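Methyltransferase FkbM (Methylobacillus flagellatus KT, PDB 2PY6) probably acts as a methyltransferase of the FkbM family, with a substrate that is not established. Local coordinates at residues 165-168 / 169-173. Numbering follows the deposited sequence.
Sequences ADIV and RNIPA. With EDO (1,2-ethanediol), chain F.
The guanidinium of Arg169 lies across the preceding helical turn, with the carbonyl oxygen of Ala165 over the centre of one face, 3.6 Å above the plane. At its edge, NH1 donates in plane to O2 of an ethanediol, 2.7 Å away and probably left from the crystallisation liquor. NH2 forms a salt bridge with Asp166 OD1 at 2.9 Å; the hydrogen bond within it is weak, and the carboxylate and guanidinium planes stand 75° apart instead of meeting as a flat pair. A bend at chi3 (-69°) folds the arginine back over the helix and brings NH2 to the aspartate. The other carboxylate oxygen, Asp166 OD2, is hydrogen-bonded to Ser373. The same Ala165 O accepts the backbone N-H of Arg169 at 3.2 Å, an i to i+4 link near the end of helix 164-169, so one carbonyl oxygen serves both the helix bond and the face of the guanidinium. The next amide, Asn170 N, reaches back three residues to Ile167 O (3.1 Å), approaching from above the carbonyl plane. Then the chain breaks step: a water takes a hydrogen bond from Ile171 N and gives one to Val168 O at 2.8 Å, bridging the kink into helix 171-180. Ile171 turns its CD1 back to Ile167 CG2 (4.2 Å), an apolar touch across the junction. Helix 19-32 packs against Val168 and Ile171, while helix 184-199 packs against Ile167 and Val168. The joint thus combines apolar packing by Ile167, Val168 and Ile171 with a polar group around Asp166, whose negative charge is probably stabilised by both Arg169 and Ser373.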
loop_
_atom_site.group_PDB
_atom_site.type_symbol
_atom_site.label_atom_id
_atom_site.label_comp_id
_atom_site.label_asym_id
_atom_site.label_seq_id
_atom_site.Cartn_x
_atom_site.Cartn_y
_atom_site.Cartn_z
ATOM N N ALA A 165 -12.398 -25.223 31.806
ATOM C CA ALA A 165 -13.263 -25.880 32.804
ATOM C C ALA A 165 -14.407 -26.696 32.197
ATOM O O ALA A 165 -14.739 -27.742 32.707
ATOM C CB ALA A 165 -13.830 -24.846 33.732
ATOM N N ASP A 166 -15.015 -26.168 31.138
ATOM C CA ASP A 166 -16.076 -26.859 30.376
ATOM C C ASP A 166 -15.564 -28.166 29.820
ATOM O O ASP A 166 -16.262 -29.183 29.852
ATOM C CB ASP A 166 -16.520 -26.022 29.159
ATOM C CG ASP A 166 -17.450 -24.882 29.537
ATOM O OD1 ASP A 166 -17.694 -24.716 30.754
ATOM O OD2 ASP A 166 -17.938 -24.162 28.621
ATOM N N ILE A 167 -14.347 -28.125 29.287
ATOM C CA ILE A 167 -13.731 -29.345 28.725
ATOM C C ILE A 167 -13.457 -30.374 29.802
ATOM O O ILE A 167 -13.715 -31.564 29.590
ATOM C CB ILE A 167 -12.449 -29.045 27.907
ATOM C CG1 ILE A 167 -12.837 -28.217 26.671
ATOM C CG2 ILE A 167 -11.807 -30.345 27.454
ATOM C CD1 ILE A 167 -11.712 -27.516 26.049
ATOM N N VAL A 168 -12.985 -29.910 30.957
ATOM C CA VAL A 168 -12.675 -30.784 32.086
ATOM C C VAL A 168 -13.930 -31.504 32.602
ATOM O O VAL A 168 -13.821 -32.603 33.122
ATOM C CB VAL A 168 -11.966 -29.992 33.227
ATOM C CG1 VAL A 168 -11.819 -30.818 34.516
ATOM C CG2 VAL A 168 -10.603 -29.461 32.782
ATOM N N ARG A 169 -15.106 -30.886 32.459
ATOM C CA ARG A 169 -16.387 -31.486 32.885
ATOM C C ARG A 169 -16.943 -32.531 31.939
ATOM O O ARG A 169 -17.840 -33.277 32.330
ATOM C CB ARG A 169 -17.492 -30.424 33.069
ATOM C CG ARG A 169 -17.596 -29.845 34.480
ATOM C CD ARG A 169 -18.854 -28.908 34.675
ATOM N NE ARG A 169 -18.732 -27.663 33.929
ATOM C CZ ARG A 169 -17.904 -26.659 34.261
ATOM N NH1 ARG A 169 -17.089 -26.746 35.327
ATOM N NH2 ARG A 169 -17.870 -25.561 33.509
ATOM N N ASN A 170 -16.413 -32.585 30.713
ATOM C CA ASN A 170 -16.910 -33.454 29.672
ATOM C C ASN A 170 -15.880 -34.399 29.059
ATOM O O ASN A 170 -16.013 -34.792 27.890
ATOM C CB ASN A 170 -17.507 -32.561 28.600
ATOM C CG ASN A 170 -18.746 -31.824 29.078
ATOM O OD1 ASN A 170 -18.727 -30.606 29.243
ATOM N ND2 ASN A 170 -19.814 -32.560 29.318
ATOM N N ILE A 171 -14.889 -34.814 29.850
ATOM C CA ILE A 171 -13.833 -35.700 29.348
ATOM C C ILE A 171 -14.355 -36.996 28.679
ATOM O O ILE A 171 -14.025 -37.235 27.531
ATOM C CB ILE A 171 -12.702 -36.006 30.408
ATOM C CG1 ILE A 171 -11.952 -34.732 30.849
ATOM C CG2 ILE A 171 -11.757 -37.032 29.895
ATOM C CD1 ILE A 171 -11.366 -33.822 29.745
ATOM N N PRO A 172 -15.125 -37.838 29.384
ATOM C CA PRO A 172 -15.575 -39.048 28.675
ATOM C C PRO A 172 -16.343 -38.814 27.394
ATOM O O PRO A 172 -16.138 -39.560 26.418
ATOM C CB PRO A 172 -16.432 -39.781 29.733
ATOM C CG PRO A 172 -15.831 -39.335 31.046
ATOM C CD PRO A 172 -15.557 -37.862 30.803
ATOM N N ALA A 173 -17.196 -37.795 27.356
ATOM C CA ALA A 173 -17.946 -37.497 26.138
ATOM C C ALA A 173 -16.994 -37.113 24.979
ATOM O O ALA A 173 -17.211 -37.489 23.819
ATOM C CB ALA A 173 -18.933 -36.393 26.391
HETATM C C1 EDO F . -14.799 -28.519 39.296
HETATM O O1 EDO F . -14.590 -27.656 40.412
HETATM C C2 EDO F . -16.238 -28.701 38.802
HETATM O O2 EDO F . -16.374 -28.045 37.547
HETATM O O HOH W 1 -15.159 -35.030 32.996
#